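Local coordinates for protein muconate cycloisomerase (Azorhizobium caulinodans, PDB 3MY9) that is a member of the enolase superfamily, pairing an enolase-type N-terminal domain with a magnesium-binding, TIM-barrel-like C-terminal domain, at residues K209-V214 / A239-P244; I222-P227 / D232-F237. All blocks are in the same frame, centred on the assembly; numbering follows the deposited sequence.

Contact 1 (K209-V214 / A239-P244). With MG (magnesium ion), chain B.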
loop_
_atom_site.group_PDB
_atom_site.type_symbol
_atom_site.label_atom_id
_atom_site.label_comp_id
_atom_site.label_asym_id
_atom_site.label_seq_id
_atom_site.Cartn_x
_atom_site.Cartn_y
_atom_site.Cartn_z
ATOM N N LYS A 209 24.429 6.638 9.492
ATOM C CA LYS A 209 25.428 7.684 9.742
ATOM C C LYS A 209 26.735 7.371 8.990
ATOM O O LYS A 209 27.376 8.274 8.489
ATOM C CB LYS A 209 25.743 7.868 11.230
ATOM C CG LYS A 209 24.639 8.556 12.126
ATOM C CD LYS A 209 24.459 10.085 11.850
ATOM C CE LYS A 209 23.571 10.761 12.932
ATOM N NZ LYS A 209 23.382 12.251 12.696
ATOM N N ILE A 210 27.127 6.099 8.945
ATOM C CA ILE A 210 28.331 5.686 8.217
ATOM C C ILE A 210 28.159 5.989 6.736
ATOM O O ILE A 210 29.005 6.630 6.119
ATOM C CB ILE A 210 28.629 4.166 8.393
ATOM C CG1 ILE A 210 28.846 3.800 9.875
ATOM C CG2 ILE A 210 29.796 3.728 7.540
ATOM C CD1 ILE A 210 30.020 4.414 10.489
ATOM N N LEU A 211 27.075 5.490 6.170
ATOM C CA LEU A 211 26.782 5.644 4.742
ATOM C C LEU A 211 26.595 7.106 4.319
ATOM O O LEU A 211 27.032 7.489 3.227
ATOM C CB LEU A 211 25.555 4.823 4.340
ATOM C CG LEU A 211 25.711 3.292 4.497
ATOM C CD1 LEU A 211 24.374 2.595 4.231
ATOM C CD2 LEU A 211 26.830 2.798 3.521
ATOM N N ARG A 212 25.959 7.906 5.178
ATOM C CA ARG A 212 25.782 9.313 4.888
ATOM C C ARG A 212 27.109 10.034 4.837
ATOM O O ARG A 212 27.297 10.913 3.946
ATOM C CB ARG A 212 24.812 10.014 5.853
ATOM C CG ARG A 212 24.455 11.466 5.409
ATOM C CD ARG A 212 23.482 12.126 6.425
ATOM N NE ARG A 212 22.246 11.352 6.528
ATOM C CZ ARG A 212 21.246 11.395 5.663
ATOM N NH1 ARG A 212 21.289 12.211 4.617
ATOM N NH2 ARG A 212 20.155 10.661 5.880
ATOM N N ASP A 213 28.044 9.655 5.713
ATOM C CA ASP A 213 29.365 10.263 5.688
ATOM C C ASP A 213 30.098 9.982 4.345
ATOM O O ASP A 213 30.733 10.878 3.762
ATOM C CB ASP A 213 30.228 9.752 6.843
ATOM C CG ASP A 213 29.789 10.289 8.228
ATOM O OD1 ASP A 213 28.970 11.228 8.304
ATOM O OD2 ASP A 213 30.263 9.727 9.240
ATOM N N VAL A 214 30.030 8.745 3.853
ATOM C CA VAL A 214 30.806 8.405 2.656
ATOM C C VAL A 214 30.046 8.855 1.390
ATOM O O VAL A 214 30.653 9.143 0.367
ATOM C CB VAL A 214 31.204 6.932 2.597
ATOM C CG1 VAL A 214 32.050 6.530 3.851
ATOM C CG2 VAL A 214 30.023 6.074 2.401
ATOM N N ALA A 239 16.566 4.939 -0.511
ATOM C CA ALA A 239 15.626 6.076 -0.413
ATOM C C ALA A 239 16.256 7.302 0.205
ATOM O O ALA A 239 15.949 8.386 -0.214
ATOM C CB ALA A 239 14.262 5.702 0.351
ATOM N N ALA A 240 17.119 7.147 1.205
ATOM C CA ALA A 240 17.711 8.329 1.897
ATOM C C ALA A 240 18.917 8.920 1.156
ATOM O O ALA A 240 19.253 10.112 1.340
ATOM C CB ALA A 240 18.119 7.958 3.305
ATOM N N LEU A 241 19.588 8.105 0.335
ATOM C CA LEU A 241 20.851 8.543 -0.232
ATOM C C LEU A 241 20.812 8.753 -1.726
ATOM O O LEU A 241 20.246 7.945 -2.489
ATOM C CB LEU A 241 21.971 7.579 0.153
ATOM C CG LEU A 241 22.199 7.372 1.663
ATOM C CD1 LEU A 241 22.947 6.101 1.947
ATOM C CD2 LEU A 241 22.916 8.548 2.245
ATOM N N ASP A 242 21.444 9.850 -2.142
ATOM C CA ASP A 242 21.682 10.141 -3.537
ATOM C C ASP A 242 22.579 9.107 -4.228
ATOM O O ASP A 242 22.312 8.706 -5.350
ATOM C CB ASP A 242 22.334 11.526 -3.681
ATOM C CG ASP A 242 21.403 12.687 -3.274
ATOM O OD1 ASP A 242 20.211 12.473 -2.921
ATOM O OD2 ASP A 242 21.890 13.838 -3.342
ATOM N N THR A 243 23.667 8.726 -3.554
ATOM C CA THR A 243 24.566 7.696 -4.052
ATOM C C THR A 243 23.865 6.372 -4.359
ATOM O O THR A 243 23.137 5.860 -3.536
ATOM C CB THR A 243 25.704 7.371 -3.046
ATOM O OG1 THR A 243 26.485 8.541 -2.835
ATOM C CG2 THR A 243 26.589 6.248 -3.598
ATOM N N PRO A 244 24.089 5.819 -5.556
ATOM C CA PRO A 244 23.486 4.523 -5.880
ATOM C C PRO A 244 23.942 3.398 -4.922
ATOM O O PRO A 244 25.113 3.312 -4.567
ATOM C CB PRO A 244 23.990 4.265 -7.297
ATOM C CG PRO A 244 24.067 5.664 -7.898
ATOM C CD PRO A 244 24.689 6.460 -6.745
HETATM MG MG MG B . 18.945 6.727 -3.542
HETATM O O HOH W 1 18.137 11.441 3.605
HETATM O O HOH W 2 19.967 7.440 -5.349
HETATM O O HOH W 3 20.472 5.253 -3.520
HETATM O O HOH W 4 17.777 8.324 -3.734
HETATM O O HOH W 5 17.845 5.484 -4.893
#

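Contact 2 (I222-P227 / D232-F237). With MG (magnesium ion), chain C.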
loop_
_atom_site.group_PDB
_atom_site.type_symbol
_atom_site.label_atom_id
_atom_site.label_comp_id
_atom_site.label_asym_id
_atom_site.label_seq_id
_atom_site.Cartn_x
_atom_site.Cartn_y
_atom_site.Cartn_z
ATOM N N ILE A 222 27.781 2.369 -3.876
ATOM C CA ILE A 222 28.178 1.701 -2.633
ATOM C C ILE A 222 27.634 0.274 -2.693
ATOM O O ILE A 222 26.438 0.073 -2.911
ATOM C CB ILE A 222 27.610 2.425 -1.427
ATOM C CG1 ILE A 222 28.208 3.850 -1.333
ATOM C CG2 ILE A 222 27.877 1.630 -0.161
ATOM C CD1 ILE A 222 27.519 4.722 -0.318
ATOM N N GLU A 223 28.516 -0.713 -2.575
ATOM C CA GLU A 223 28.113 -2.118 -2.736
ATOM C C GLU A 223 27.689 -2.795 -1.440
ATOM O O GLU A 223 28.426 -2.785 -0.448
ATOM C CB GLU A 223 29.233 -2.923 -3.426
ATOM C CG GLU A 223 28.981 -4.427 -3.519
ATOM C CD GLU A 223 29.933 -5.138 -4.500
ATOM O OE1 GLU A 223 30.752 -4.473 -5.174
ATOM O OE2 GLU A 223 29.878 -6.374 -4.576
ATOM N N GLN A 224 26.472 -3.346 -1.474
ATOM C CA GLN A 224 25.900 -4.233 -0.463
ATOM C C GLN A 224 26.440 -3.985 0.955
ATOM O O GLN A 224 27.172 -4.800 1.514
ATOM C CB GLN A 224 26.139 -5.707 -0.916
ATOM C CG GLN A 224 25.361 -6.777 -0.182
ATOM C CD GLN A 224 23.889 -6.837 -0.642
ATOM O OE1 GLN A 224 23.617 -6.767 -1.833
ATOM N NE2 GLN A 224 22.954 -6.962 0.303
ATOM N N PRO A 225 26.032 -2.867 1.561
ATOM C CA PRO A 225 26.574 -2.548 2.873
ATOM C C PRO A 225 26.145 -3.512 3.993
ATOM O O PRO A 225 26.879 -3.662 4.964
ATOM C CB PRO A 225 26.083 -1.113 3.130
ATOM C CG PRO A 225 24.894 -0.910 2.167
ATOM C CD PRO A 225 25.257 -1.751 0.975
ATOM N N VAL A 226 25.000 -4.178 3.827
ATOM C CA VAL A 226 24.442 -5.111 4.825
ATOM C C VAL A 226 24.178 -6.479 4.157
ATOM O O VAL A 226 24.190 -6.555 2.949
ATOM C CB VAL A 226 23.152 -4.556 5.454
ATOM C CG1 VAL A 226 23.427 -3.164 6.173
ATOM C CG2 VAL A 226 22.002 -4.441 4.394
ATOM N N PRO A 227 23.999 -7.556 4.949
ATOM C CA PRO A 227 23.722 -8.876 4.399
ATOM C C PRO A 227 22.434 -8.956 3.573
ATOM O O PRO A 227 21.546 -8.076 3.690
ATOM C CB PRO A 227 23.568 -9.776 5.638
ATOM C CG PRO A 227 24.330 -9.071 6.729
ATOM C CD PRO A 227 24.302 -7.609 6.397
ATOM N N ASP A 232 14.504 -4.364 3.222
ATOM C CA ASP A 232 13.926 -3.112 3.694
ATOM C C ASP A 232 15.054 -2.159 4.114
ATOM O O ASP A 232 15.002 -0.964 3.830
ATOM C CB ASP A 232 12.967 -3.323 4.881
ATOM C CG ASP A 232 11.603 -3.899 4.473
ATOM O OD1 ASP A 232 11.179 -3.787 3.305
ATOM O OD2 ASP A 232 10.930 -4.457 5.374
ATOM N N ALA A 233 16.074 -2.667 4.796
ATOM C CA ALA A 233 17.167 -1.777 5.183
ATOM C C ALA A 233 17.851 -1.204 3.908
ATOM O O ALA A 233 18.118 -0.019 3.819
ATOM C CB ALA A 233 18.178 -2.497 6.077
ATOM N N MET A 234 18.120 -2.073 2.941
ATOM C CA MET A 234 18.725 -1.681 1.679
ATOM C C MET A 234 17.851 -0.644 0.951
ATOM O O MET A 234 18.385 0.381 0.446
ATOM C CB MET A 234 18.956 -2.933 0.806
ATOM C CG MET A 234 20.119 -3.820 1.263
ATOM S SD MET A 234 21.772 -3.183 0.746
ATOM C CE MET A 234 21.724 -3.670 -0.975
ATOM N N ALA A 235 16.530 -0.860 0.959
ATOM C CA ALA A 235 15.578 0.101 0.356
ATOM C C ALA A 235 15.603 1.429 1.118
ATOM O O ALA A 235 15.608 2.500 0.516
ATOM C CB ALA A 235 14.099 -0.477 0.281
ATOM N N GLY A 236 15.648 1.345 2.443
ATOM C CA GLY A 236 15.849 2.515 3.322
ATOM C C GLY A 236 17.081 3.305 2.932
ATOM O O GLY A 236 17.016 4.525 2.733
ATOM N N PHE A 237 18.213 2.621 2.748
ATOM C CA PHE A 237 19.441 3.333 2.341
ATOM C C PHE A 237 19.264 4.011 0.994
ATOM O O PHE A 237 19.636 5.167 0.807
ATOM C CB PHE A 237 20.684 2.419 2.325
ATOM C CG PHE A 237 20.909 1.613 3.605
ATOM C CD1 PHE A 237 20.553 2.117 4.864
ATOM C CD2 PHE A 237 21.506 0.362 3.536
ATOM C CE1 PHE A 237 20.750 1.372 6.008
ATOM C CE2 PHE A 237 21.722 -0.386 4.685
ATOM C CZ PHE A 237 21.353 0.108 5.917
HETATM MG MG MG C . 30.302 -8.165 -3.395
HETATM O O HOH W 6 30.564 -9.959 -2.443
HETATM O O HOH W 7 29.029 -7.782 -1.717
HETATM O O HOH W 8 31.777 -7.418 -2.178
HETATM O O HOH W 9 31.934 -8.914 -4.779
#

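Contact 1 (K209-V214 / A239-P244)
Neighbouring outer helices of the TIM-barrel-like domain meet here: L211 and R212 of helix 207-215 pack against L241, which directly follows helix 231-240. L241 inserts one methyl at each of two points. Its CD1 lies 3.8 Å from L211 CB, and its CD2 lies 4.0 Å from R212 CA. With CG beside the backbone N and anti to the carbonyl carbon (chi1 -58°), L241 turns both methyls to helix 207-215, where M208 and D215 also touch it. L211 offers its CB to L241 and packs further on F198 and on I222 of strand 222-223, between the helix and the sheet.

R212 reaches from helix 207-215 toward A240. CG is anti to the backbone N (chi1 -171°) and the chain stays extended through CD, which carries the guanidinium along the surface. There NH2 passes A240 CB obliquely at 4.3 Å. Water 1 lies at the guanidinium edge, in its plane, accepting a hydrogen bond from NH2 at 3.1 Å and donating one to A240 O at 2.9 Å, so a carbonyl at the helix end is joined to the neighbouring helix through solvent. The strongest partner of R212 is D242 of a second subunit, in a salt bridge from NE.

L241 leaves helical geometry, and its carbonyl is drawn into a magnesium site at the C-terminal end of helix 231-240: L241 O binds the ion at 2.1 Å, together with A238 O and four waters. Two of those waters are held from the outgoing chain, water 2 donating to D242 O and water 3 to T243 O, each at 2.7 Å.

Contact 2 (I222-P227 / D232-F237)
V226 meets M234 and F237 with its two methyls, one for each. CG1 approaches the F237 ring at its edge, in the ring plane, 3.6 Å from CE2, the two side chains coming from opposite directions. CG2 lies 3.7 Å from M234 CG, where valine and methionine slide past each other in opposite senses. The valine torsion (chi1 -59°) sets CG1 beside the backbone N and CG2 between N and the carbonyl carbon, splitting the branches between the two helix residues.

M234 folds back on itself at chi2 and chi3, bringing its sulfur and methyl to the loop after strand 222-223. SD rests 3.8 Å from P225 CD. The M234 side chain runs at about a right angle to that of Q224, with CE 3.7 Å from both OE1 and NE2. The P225 ring and F237 pass each other in opposing directions, P225 CG lying oblique to the aromatic ring, 3.9 Å from CD2. One face of the F237 ring carries A233 O, 3.2 Å above the plane and over its centre.

This is the first half of the beta-alpha-beta unit of strand 222-223, helix 231-240 and strand 245-247 in the barrel. Q224 bends at chi2 so that NE2 donates to V226 O at 2.9 Å (N-H...O 158°); D248 N and S250 OG, just beyond strand 245-247, bind the two ends of the same amide. No hydrogen bond crosses the contact: it is apolar packing, except where the M234 methyl lies against the Q224 amide. M234 and F237 thus meet the loop mainly through carbon and sulfur, while E223, pointing away from the helix, binds magnesium through OE2 at 2.2 Å, with D248 and four waters, and pairs with K166 through OE1.

Following the chain from the N terminus, past the N-terminal domain and the first barrel strands, helix 207-215 comes first among these segments; strand 222-223 and its loop, helix 231-240 and P244 follow. Contact 1 closes the longer loop, joining 209-214 to 239-244; contact 2 closes a much shorter one, 222-227 to 232-237, lying wholly within it, so the two nest and do not cross. Their centres are about 10 Å apart and both use helix 231-240. L211 CD1 on F237 CG joins the two successive helices, while the probable hydrogen bond of P244 O with I222 N joins strand 222-223 to the residue just before strand 245-247.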